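Glucose-6-phosphate isomerase (Chlamydia trachomatis D/UW-3/CX, PDB 6OTU) catalyses the reversible isomerisation of glucose-6-phosphate to fructose-6-phosphate. Local coordinates at the interface of chains A and B. Residues are numbered along the deposited sequence; one frame, centred on the assembly and turned at random. Chains: chain A/B, Glucose-6-phosphate isomerase.

Contact 1: the interface of chains A and B. Residues chain A 96, 99-100, 361, 493, 495; chain B 445, 447.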
ATOM      1  N   ILE A  96     -10.892   5.209 -28.912  1.00 37.30           N
ATOM      2  CA  ILE A  96      -9.848   6.103 -29.397  1.00 35.20           C
ATOM      3  C   ILE A  96     -10.141   6.387 -30.866  1.00 36.42           C
ATOM      4  O   ILE A  96     -10.222   5.458 -31.681  1.00 51.55           O
ATOM      5  CB  ILE A  96      -8.444   5.493 -29.221  1.00 38.56           C
ATOM      6  CG1 ILE A  96      -8.117   5.266 -27.738  1.00 36.59           C
ATOM      7  CG2 ILE A  96      -7.396   6.378 -29.870  1.00 35.02           C
ATOM      8  CD1 ILE A  96      -8.072   6.531 -26.915  1.00 32.16           C
ATOM      9  N   PHE A  99      -8.093   5.112 -34.636  1.00 41.02           N
ATOM     10  CA  PHE A  99      -7.290   3.915 -34.434  1.00 48.84           C
ATOM     11  C   PHE A  99      -8.186   2.795 -33.929  1.00 47.03           C
ATOM     12  O   PHE A  99      -9.310   3.026 -33.474  1.00 39.99           O
ATOM     13  CB  PHE A  99      -6.126   4.193 -33.452  1.00 42.25           C
ATOM     14  CG  PHE A  99      -5.117   5.186 -33.986  1.00 40.07           C
ATOM     15  CD1 PHE A  99      -4.124   4.777 -34.888  1.00 41.40           C
ATOM     16  CD2 PHE A  99      -5.188   6.535 -33.627  1.00 39.41           C
ATOM     17  CE1 PHE A  99      -3.203   5.687 -35.407  1.00 42.06           C
ATOM     18  CE2 PHE A  99      -4.278   7.462 -34.152  1.00 40.56           C
ATOM     19  CZ  PHE A  99      -3.276   7.032 -35.046  1.00 41.39           C
ATOM     20  N   GLN A 100      -7.674   1.572 -34.039  1.00 40.94           N
ATOM     21  CA  GLN A 100      -8.326   0.416 -33.437  1.00 48.34           C
ATOM     22  C   GLN A 100      -8.399   0.577 -31.919  1.00 40.52           C
ATOM     23  O   GLN A 100      -7.414   0.952 -31.277  1.00 40.23           O
ATOM     24  CB  GLN A 100      -7.556  -0.854 -33.814  1.00 45.64           C
ATOM     25  CG  GLN A 100      -8.344  -2.150 -33.694  1.00 46.65           C
ATOM     26  CD  GLN A 100      -8.553  -2.551 -32.260  1.00 53.84           C
ATOM     27  OE1 GLN A 100      -7.627  -2.492 -31.443  1.00 57.93           O
ATOM     28  NE2 GLN A 100      -9.783  -2.934 -31.929  1.00 55.87           N
ATOM     29  N   ILE A 361      -1.997   9.219 -24.149  1.00 32.65           N
ATOM     30  CA  ILE A 361      -2.580   9.644 -25.418  1.00 35.55           C
ATOM     31  C   ILE A 361      -4.025  10.070 -25.169  1.00 34.35           C
ATOM     32  O   ILE A 361      -4.695   9.550 -24.269  1.00 34.34           O
ATOM     33  CB  ILE A 361      -2.531   8.539 -26.500  1.00 37.84           C
ATOM     34  CG1 ILE A 361      -3.202   7.271 -25.985  1.00 36.75           C
ATOM     35  CG2 ILE A 361      -1.109   8.276 -26.945  1.00 42.18           C
ATOM     36  CD1 ILE A 361      -4.515   7.017 -26.643  1.00 49.46           C
ATOM     37  N   ASP A 493     -10.156   1.873 -20.944  1.00 39.67           N
ATOM     38  CA  ASP A 493      -9.437   0.698 -21.424  1.00 32.70           C
ATOM     39  C   ASP A 493      -8.121   0.554 -20.655  1.00 33.24           C
ATOM     40  O   ASP A 493      -7.846   1.281 -19.688  1.00 38.59           O
ATOM     41  CB  ASP A 493      -9.237   0.754 -22.950  1.00 33.51           C
ATOM     42  CG  ASP A 493      -8.415   1.951 -23.401  1.00 44.58           C
ATOM     43  OD1 ASP A 493      -8.059   2.804 -22.542  1.00 42.00           O
ATOM     44  OD2 ASP A 493      -8.142   2.031 -24.625  1.00 34.30           O
ATOM     45  N   GLU A 495      -4.602  -0.940 -22.177  1.00 40.75           N
ATOM     46  CA  GLU A 495      -3.712  -1.661 -23.076  1.00 34.78           C
ATOM     47  C   GLU A 495      -2.440  -2.136 -22.376  1.00 34.74           C
ATOM     48  O   GLU A 495      -1.820  -3.103 -22.837  1.00 37.86           O
ATOM     49  CB  GLU A 495      -3.383  -0.784 -24.276  1.00 35.36           C
ATOM     50  CG  GLU A 495      -4.558  -0.635 -25.229  1.00 38.98           C
ATOM     51  CD  GLU A 495      -5.029  -1.968 -25.809  1.00 46.68           C
ATOM     52  OE1 GLU A 495      -4.172  -2.832 -26.136  1.00 37.15           O
ATOM     53  OE2 GLU A 495      -6.263  -2.156 -25.920  1.00 48.39           O
TER
ATOM     54  N   ASN B 445      -0.248   1.854 -33.770  1.00 46.63           N
ATOM     55  CA  ASN B 445      -1.341   2.362 -32.950  1.00 43.52           C
ATOM     56  C   ASN B 445      -0.774   3.016 -31.691  1.00 40.92           C
ATOM     57  O   ASN B 445      -0.117   2.333 -30.891  1.00 40.02           O
ATOM     58  CB  ASN B 445      -2.273   1.203 -32.591  1.00 48.04           C
ATOM     59  CG  ASN B 445      -3.578   1.651 -31.956  1.00 44.70           C
ATOM     60  OD1 ASN B 445      -3.635   2.657 -31.250  1.00 45.43           O
ATOM     61  ND2 ASN B 445      -4.635   0.878 -32.187  1.00 42.37           N
ATOM     62  N   ASN B 447      -2.247   3.891 -28.984  1.00 36.83           N
ATOM     63  CA  ASN B 447      -2.830   3.294 -27.786  1.00 39.21           C
ATOM     64  C   ASN B 447      -2.097   2.026 -27.350  1.00 38.34           C
ATOM     65  O   ASN B 447      -2.238   1.601 -26.195  1.00 36.37           O
ATOM     66  CB  ASN B 447      -4.312   2.982 -28.021  1.00 35.72           C
ATOM     67  CG  ASN B 447      -5.146   3.089 -26.747  1.00 36.78           C
ATOM     68  OD1 ASN B 447      -4.907   3.960 -25.921  1.00 38.85           O
ATOM     69  ND2 ASN B 447      -6.128   2.204 -26.588  1.00 33.83           N
TER
HETATM   70  O   HOH W   1      -6.345   0.264 -28.657  1.00 30.54           O

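Contact 2: the interface of chains A and B. Residues chain A 427-428, 431-432, 458; chain B 511, 525, 528-529, 532.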
ATOM      1  N   PHE A 427     -10.914  10.540  15.438  1.00 38.87           N
ATOM      2  CA  PHE A 427     -11.264  11.657  14.566  1.00 40.55           C
ATOM      3  C   PHE A 427     -10.400  12.884  14.848  1.00 42.55           C
ATOM      4  O   PHE A 427      -9.942  13.556  13.912  1.00 39.26           O
ATOM      5  CB  PHE A 427     -12.741  12.013  14.718  1.00 42.83           C
ATOM      6  CG  PHE A 427     -13.226  12.948  13.662  1.00 49.35           C
ATOM      7  CD1 PHE A 427     -13.174  12.579  12.325  1.00 50.34           C
ATOM      8  CD2 PHE A 427     -13.712  14.197  13.989  1.00 52.03           C
ATOM      9  CE1 PHE A 427     -13.606  13.438  11.337  1.00 47.70           C
ATOM     10  CE2 PHE A 427     -14.143  15.054  13.003  1.00 49.27           C
ATOM     11  CZ  PHE A 427     -14.085  14.669  11.674  1.00 47.83           C
ATOM     12  N   ALA A 428     -10.172  13.181  16.132  1.00 36.92           N
ATOM     13  CA  ALA A 428      -9.410  14.364  16.523  1.00 35.56           C
ATOM     14  C   ALA A 428      -7.990  14.312  15.982  1.00 35.99           C
ATOM     15  O   ALA A 428      -7.437  15.337  15.567  1.00 37.19           O
ATOM     16  CB  ALA A 428      -9.386  14.485  18.049  1.00 34.17           C
ATOM     17  N   VAL A 431      -8.092  15.425  12.326  1.00 31.78           N
ATOM     18  CA  VAL A 431      -8.216  16.881  12.247  1.00 32.07           C
ATOM     19  C   VAL A 431      -6.891  17.554  12.599  1.00 38.70           C
ATOM     20  O   VAL A 431      -6.422  18.454  11.893  1.00 35.45           O
ATOM     21  CB  VAL A 431      -9.353  17.368  13.166  1.00 34.73           C
ATOM     22  CG1 VAL A 431      -9.298  18.871  13.329  1.00 33.11           C
ATOM     23  CG2 VAL A 431     -10.736  16.902  12.632  1.00 32.59           C
ATOM     24  N   ALA A 432      -6.268  17.128  13.701  1.00 35.98           N
ATOM     25  CA  ALA A 432      -5.041  17.785  14.141  1.00 33.70           C
ATOM     26  C   ALA A 432      -3.944  17.680  13.088  1.00 43.79           C
ATOM     27  O   ALA A 432      -3.154  18.618  12.918  1.00 39.33           O
ATOM     28  CB  ALA A 432      -4.557  17.200  15.464  1.00 38.89           C
ATOM     29  N   ILE A 458     -10.718  16.600   3.737  1.00 32.38           N
ATOM     30  CA  ILE A 458     -11.327  15.801   4.794  1.00 33.04           C
ATOM     31  C   ILE A 458     -12.726  15.425   4.332  1.00 41.34           C
ATOM     32  O   ILE A 458     -13.558  16.307   4.091  1.00 30.64           O
ATOM     33  CB  ILE A 458     -11.409  16.558   6.135  1.00 30.70           C
ATOM     34  CG1 ILE A 458     -10.045  17.104   6.569  1.00 38.02           C
ATOM     35  CG2 ILE A 458     -11.999  15.661   7.208  1.00 30.86           C
ATOM     36  CD1 ILE A 458     -10.088  17.917   7.883  1.00 31.24           C
TER
ATOM     37  N   MET B 511     -10.137  17.814  24.615  1.00 68.86           N
ATOM     38  CA  MET B 511     -11.417  17.133  24.763  1.00 72.87           C
ATOM     39  C   MET B 511     -11.700  16.694  26.200  1.00 76.45           C
ATOM     40  O   MET B 511     -12.751  16.091  26.457  1.00 78.00           O
ATOM     41  CB  MET B 511     -11.484  15.928  23.809  1.00 65.60           C
ATOM     42  CG  MET B 511     -11.849  16.309  22.375  1.00 65.35           C
ATOM     43  SD  MET B 511     -11.631  15.048  21.088  1.00 65.29           S
ATOM     44  CE  MET B 511     -11.776  13.499  21.982  1.00 69.68           C
ATOM     45  N   VAL B 525      -8.717  23.612  15.242  1.00 58.41           N
ATOM     46  CA  VAL B 525      -9.393  22.337  15.501  1.00 54.04           C
ATOM     47  C   VAL B 525     -10.843  22.569  15.918  1.00 56.93           C
ATOM     48  O   VAL B 525     -11.754  21.869  15.455  1.00 60.40           O
ATOM     49  CB  VAL B 525      -8.626  21.514  16.560  1.00 56.92           C
ATOM     50  CG1 VAL B 525      -9.506  20.415  17.143  1.00 54.38           C
ATOM     51  CG2 VAL B 525      -7.370  20.878  15.970  1.00 62.55           C
ATOM     52  N   LEU B 528     -12.950  23.597  12.729  1.00 48.25           N
ATOM     53  CA  LEU B 528     -13.112  22.383  11.943  1.00 52.00           C
ATOM     54  C   LEU B 528     -14.122  21.460  12.602  1.00 52.02           C
ATOM     55  O   LEU B 528     -15.080  21.013  11.964  1.00 51.89           O
ATOM     56  CB  LEU B 528     -11.764  21.676  11.778  1.00 45.20           C
ATOM     57  CG  LEU B 528     -11.104  21.726  10.403  1.00 44.01           C
ATOM     58  CD1 LEU B 528      -9.861  20.823  10.348  1.00 44.85           C
ATOM     59  CD2 LEU B 528     -12.091  21.287   9.339  1.00 49.86           C
ATOM     60  N   PHE B 529     -13.936  21.193  13.896  1.00 53.40           N
ATOM     61  CA  PHE B 529     -14.843  20.306  14.617  1.00 55.77           C
ATOM     62  C   PHE B 529     -16.292  20.704  14.414  1.00 51.83           C
ATOM     63  O   PHE B 529     -17.153  19.835  14.246  1.00 49.13           O
ATOM     64  CB  PHE B 529     -14.512  20.290  16.110  1.00 62.30           C
ATOM     65  CG  PHE B 529     -13.620  19.152  16.514  1.00 63.93           C
ATOM     66  CD1 PHE B 529     -12.926  18.433  15.558  1.00 61.36           C
ATOM     67  CD2 PHE B 529     -13.474  18.805  17.850  1.00 68.82           C
ATOM     68  CE1 PHE B 529     -12.096  17.388  15.917  1.00 62.98           C
ATOM     69  CE2 PHE B 529     -12.643  17.757  18.223  1.00 69.65           C
ATOM     70  CZ  PHE B 529     -11.953  17.045  17.250  1.00 66.09           C
ATOM     71  N   LEU B 532     -17.520  19.854  10.761  1.00 61.13           N
ATOM     72  CA  LEU B 532     -17.559  18.441  10.414  1.00 60.02           C
ATOM     73  C   LEU B 532     -18.571  17.664  11.239  1.00 68.56           C
ATOM     74  O   LEU B 532     -18.754  16.466  10.992  1.00 74.23           O
ATOM     75  CB  LEU B 532     -16.173  17.807  10.571  1.00 45.01           C
ATOM     76  CG  LEU B 532     -15.041  18.290   9.655  1.00 47.11           C
ATOM     77  CD1 LEU B 532     -13.693  17.896  10.204  1.00 44.33           C
ATOM     78  CD2 LEU B 532     -15.180  17.738   8.254  1.00 47.28           C
TER

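Contact 3: the interface of chains A and B. Residues chain A 187, 216, 504, 507-508, 511, 529; chain B 425, 428-429, 432.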
ATOM      1  N   ILE A 187      -1.263 -15.908  -9.159  1.00 31.54           N
ATOM      2  CA  ILE A 187      -0.884 -17.209  -9.688  1.00 33.48           C
ATOM      3  C   ILE A 187       0.139 -17.897  -8.785  1.00 32.57           C
ATOM      4  O   ILE A 187       0.283 -19.123  -8.855  1.00 33.76           O
ATOM      5  CB  ILE A 187      -0.359 -17.123 -11.131  1.00 39.47           C
ATOM      6  CG1 ILE A 187      -0.520 -18.501 -11.782  1.00 45.61           C
ATOM      7  CG2 ILE A 187       1.073 -16.573 -11.177  1.00 34.18           C
ATOM      8  CD1 ILE A 187       0.192 -18.663 -13.041  1.00 53.70           C
ATOM      9  N   LEU A 216      -5.198 -16.103 -16.978  1.00 33.33           N
ATOM     10  CA  LEU A 216      -4.408 -17.239 -16.499  1.00 39.23           C
ATOM     11  C   LEU A 216      -4.643 -17.540 -15.017  1.00 37.34           C
ATOM     12  O   LEU A 216      -4.791 -18.707 -14.629  1.00 36.89           O
ATOM     13  CB  LEU A 216      -2.925 -16.982 -16.747  1.00 41.32           C
ATOM     14  CG  LEU A 216      -1.971 -17.935 -16.025  1.00 47.90           C
ATOM     15  CD1 LEU A 216      -2.177 -19.349 -16.532  1.00 44.05           C
ATOM     16  CD2 LEU A 216      -0.511 -17.493 -16.182  1.00 40.23           C
ATOM     17  N   ALA A 504       2.076 -13.047 -20.422  1.00 43.54           N
ATOM     18  CA  ALA A 504       1.820 -14.288 -19.695  1.00 44.58           C
ATOM     19  C   ALA A 504       1.576 -15.450 -20.649  1.00 45.93           C
ATOM     20  O   ALA A 504       2.084 -16.555 -20.421  1.00 50.76           O
ATOM     21  CB  ALA A 504       0.630 -14.123 -18.748  1.00 39.41           C
ATOM     22  N   ILE A 507       5.172 -16.294 -22.198  1.00 58.98           N
ATOM     23  CA  ILE A 507       6.136 -16.976 -21.337  1.00 64.08           C
ATOM     24  C   ILE A 507       5.691 -18.410 -21.064  1.00 70.50           C
ATOM     25  O   ILE A 507       6.529 -19.295 -20.840  1.00 70.30           O
ATOM     26  CB  ILE A 507       6.368 -16.187 -20.034  1.00 59.58           C
ATOM     27  CG1 ILE A 507       5.063 -15.993 -19.256  1.00 61.89           C
ATOM     28  CG2 ILE A 507       7.024 -14.862 -20.340  1.00 54.94           C
ATOM     29  CD1 ILE A 507       4.797 -17.069 -18.202  1.00 56.87           C
ATOM     30  N   ILE A 508       4.376 -18.660 -21.072  1.00 66.00           N
ATOM     31  CA  ILE A 508       3.863 -20.028 -21.016  1.00 57.90           C
ATOM     32  C   ILE A 508       4.344 -20.823 -22.225  1.00 66.53           C
ATOM     33  O   ILE A 508       4.902 -21.922 -22.090  1.00 68.10           O
ATOM     34  CB  ILE A 508       2.324 -20.020 -20.922  1.00 54.00           C
ATOM     35  CG1 ILE A 508       1.874 -19.744 -19.484  1.00 53.56           C
ATOM     36  CG2 ILE A 508       1.755 -21.327 -21.449  1.00 47.56           C
ATOM     37  CD1 ILE A 508       0.452 -19.316 -19.374  1.00 60.33           C
ATOM     38  N   MET A 511       8.006 -21.725 -22.135  1.00 68.86           N
ATOM     39  CA  MET A 511       8.342 -22.777 -21.184  1.00 72.87           C
ATOM     40  C   MET A 511       7.659 -24.109 -21.498  1.00 76.45           C
ATOM     41  O   MET A 511       7.852 -25.081 -20.755  1.00 78.00           O
ATOM     42  CB  MET A 511       8.000 -22.321 -19.755  1.00 65.60           C
ATOM     43  CG  MET A 511       9.066 -21.417 -19.136  1.00 65.35           C
ATOM     44  SD  MET A 511       8.638 -20.539 -17.606  1.00 65.29           S
ATOM     45  CE  MET A 511       7.376 -21.574 -16.861  1.00 69.68           C
ATOM     46  N   PHE A 529      17.005 -15.562 -17.468  1.00 53.40           N
ATOM     47  CA  PHE A 529      16.733 -16.838 -16.816  1.00 55.77           C
ATOM     48  C   PHE A 529      18.012 -17.546 -16.417  1.00 51.83           C
ATOM     49  O   PHE A 529      18.084 -18.127 -15.329  1.00 49.13           O
ATOM     50  CB  PHE A 529      15.900 -17.744 -17.725  1.00 62.30           C
ATOM     51  CG  PHE A 529      14.425 -17.675 -17.451  1.00 63.93           C
ATOM     52  CD1 PHE A 529      13.902 -16.643 -16.693  1.00 61.36           C
ATOM     53  CD2 PHE A 529      13.564 -18.640 -17.955  1.00 68.82           C
ATOM     54  CE1 PHE A 529      12.545 -16.563 -16.441  1.00 62.98           C
ATOM     55  CE2 PHE A 529      12.200 -18.570 -17.707  1.00 69.65           C
ATOM     56  CZ  PHE A 529      11.690 -17.528 -16.944  1.00 66.09           C
TER
ATOM     57  N   LYS B 425       5.604 -20.067 -13.663  1.00 37.21           N
ATOM     58  CA  LYS B 425       4.844 -18.982 -14.278  1.00 35.50           C
ATOM     59  C   LYS B 425       4.974 -17.683 -13.480  1.00 36.54           C
ATOM     60  O   LYS B 425       5.131 -16.604 -14.060  1.00 33.34           O
ATOM     61  CB  LYS B 425       3.378 -19.389 -14.419  1.00 38.06           C
ATOM     62  CG  LYS B 425       3.135 -20.578 -15.348  1.00 39.28           C
ATOM     63  CD  LYS B 425       1.649 -20.908 -15.406  1.00 37.44           C
ATOM     64  CE  LYS B 425       1.357 -22.020 -16.390  1.00 38.66           C
ATOM     65  NZ  LYS B 425       1.780 -23.332 -15.854  1.00 38.48           N
ATOM     66  N   ALA B 428       8.508 -16.234 -14.195  1.00 36.92           N
ATOM     67  CA  ALA B 428       8.612 -15.828 -15.595  1.00 35.56           C
ATOM     68  C   ALA B 428       7.875 -14.522 -15.849  1.00 35.99           C
ATOM     69  O   ALA B 428       8.342 -13.677 -16.620  1.00 37.19           O
ATOM     70  CB  ALA B 428       8.053 -16.931 -16.498  1.00 34.17           C
ATOM     71  N   ASN B 429       6.708 -14.358 -15.229  1.00 35.85           N
ATOM     72  CA  ASN B 429       5.969 -13.100 -15.329  1.00 38.14           C
ATOM     73  C   ASN B 429       6.806 -11.923 -14.830  1.00 41.60           C
ATOM     74  O   ASN B 429       6.833 -10.864 -15.467  1.00 39.10           O
ATOM     75  CB  ASN B 429       4.667 -13.195 -14.532  1.00 32.22           C
ATOM     76  CG  ASN B 429       3.467 -13.600 -15.386  1.00 41.58           C
ATOM     77  OD1 ASN B 429       2.729 -12.750 -15.895  1.00 40.92           O
ATOM     78  ND2 ASN B 429       3.242 -14.902 -15.504  1.00 33.23           N
ATOM     79  N   ALA B 432       9.489 -11.217 -17.450  1.00 35.98           N
ATOM     80  CA  ALA B 432       8.934 -10.642 -18.671  1.00 33.70           C
ATOM     81  C   ALA B 432       8.581  -9.171 -18.485  1.00 43.79           C
ATOM     82  O   ALA B 432       8.739  -8.371 -19.417  1.00 39.33           O
ATOM     83  CB  ALA B 432       7.706 -11.423 -19.128  1.00 38.89           C
TER

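Contact 1: the interface of chains A and B
The carboxamide of B:Asn447 lies between apolar groups of A:Ile96 and A:Ile361 and the carboxylate of A:Asp493, which it meets tip to tip. The two planes are turned by 22°, and the amide nitrogen B:Asn447 ND2 reaches the carboxylate oxygen A:Asp493 OD2 on its syn side at 2.8 Å, tilted out of the carboxylate plane. The oxygen lies practically in the amide plane, as a nearly straight N-H bond requires. A:Asp493 presents this oxygen with CG between its backbone N and carbonyl carbon (chi1 61°). The second N-H is also used: water 1 stands 2.8 Å from B:Asn447 ND2 and 2.9 Å from the backbone carbonyl A:Gln100 O. That carbonyl also accepts the amide nitrogen B:Asn445 ND2 at 2.9 Å.

Within chain B, B:Asn445 OD1 takes the backbone N-H of B:Asn447, 2.9 Å from its N, and so helps to position that residue. Carbon groups pack against the amides. A:Ile96 crosses B:Asn447 obliquely with CG1 near CG, A:Ile361 comes at about a right angle, and so does A:Glu495, its CB against the asparagine O and CG near ND2. A:Phe99 and B:Asn445 pass in opposite directions, the phenylalanine CB against the amide and the ring inclined 32° to it. Asparagine suits both places: B:Asn445 gives and accepts through one short, flat group, and B:Asn447 donates two hydrogens. The patch joins the subunits by directional polar bonds and may steady chain A segments near its active site.

Contact 2: the interface of chains A and B
A:Val431, on helix 422-439, packs its branched side chain against helix 522-532 of chain B. Its CB already touches the aromatic rim of B:Phe529, 3.9 Å from CE1. There the chain forks. CG1, anti to the backbone N (chi1 168°), goes to B:Leu528, whose CD1 is 3.6 Å away, and it also touches CG2 of B:Val525. CG2 takes the other direction: it lies 3.6 Å from B:Phe529 CE1, in the plane of that ring at its edge, and meets CD1 of B:Leu532 tip to tip. Valine fits because its two methyls, fixed close to the helix, each meet a different pair of partners without a long, flexible arm.

Around this fork the remaining groups complete the apolar packing. The B:Phe529 ring also points its rim at A:Ala428, with CZ 3.7 Å from the methyl CB; alanine's small size lets the ring come up to the helix backbone. One face of the same ring is covered from within chain B by CG1 of B:Val525, which should limit the ring's rotation. A:Phe427 puts its CZ 3.6 Å from CD1 of B:Leu532, while CB of that leucine sits at the edge of the A:Phe427 ring. On strand 456-461, A:Ile458 meets B:Leu528 tip to tip, CD1 to CD1 at 3.8 Å. No polar bond crosses here, so the site joins the subunits by hydrophobic packing of helix on helix, with a strand residue at the side.

Contact 3: the interface of chains A and B
The carboxamide nitrogen B:Asn429 ND2 gives a nearly straight hydrogen bond to the backbone carbonyl B:Lys425 O, 2.9 Å away and one helical turn earlier. The oxygen lies in the amide plane, but the donor stands above the carbonyl plane. In this phosphoglucose isomerase family enzyme, the bond fixes the amide on helix 422-439 where it meets helix 495-511 of chain A. The same ND2 lies beside A:Ile507 CD1, and the amide crosses that isoleucine at about a right angle; OD1 comes near the methyl of A:Ala504.

A:Ile507 carries CG1 between its backbone N and carbonyl carbon (chi1 59°), a placement that leaves CG2 beside the N and spreads its branches along the partner helix. CD1 packs 3.7 Å from B:Ala428 CB, and CG2 lies 3.7 Å from B:Ala432 CB. Alanines suit these positions because their short methyls let the bulky isoleucine approach the helix.

B:Lys425 suits its place because a long methylene stem can pack while the amine end turns away. A:Ile187 crosses the stem at about a right angle, with CD1 3.5 Å from CB and 3.6 Å from CD. Farther out, the lysine CE lies 3.9 Å from A:Ile508 CG1, and the chain then bends at its last torsion (chi4 74°).

Contacts 2 and 3 share helix 422-439 and the residues Ala428, Ala432, Met511 and Phe529, but with the chains exchanged. Their C-alpha centres are about 49 Å apart, yet the two-fold twin of contact 2 uses these same residues as contact 3, making the two neighbouring parts of one surface. Contact 1, its C-alpha centre about 25 Å from that of contact 3, shares helix 495-511 with it. The centre of contact 1 is about 12 Å from A:Glu355 but 42 Å from A:His386, so these residues serve different active sites. In this family the histidine comes from the neighbouring subunit, and the dimer completes each site.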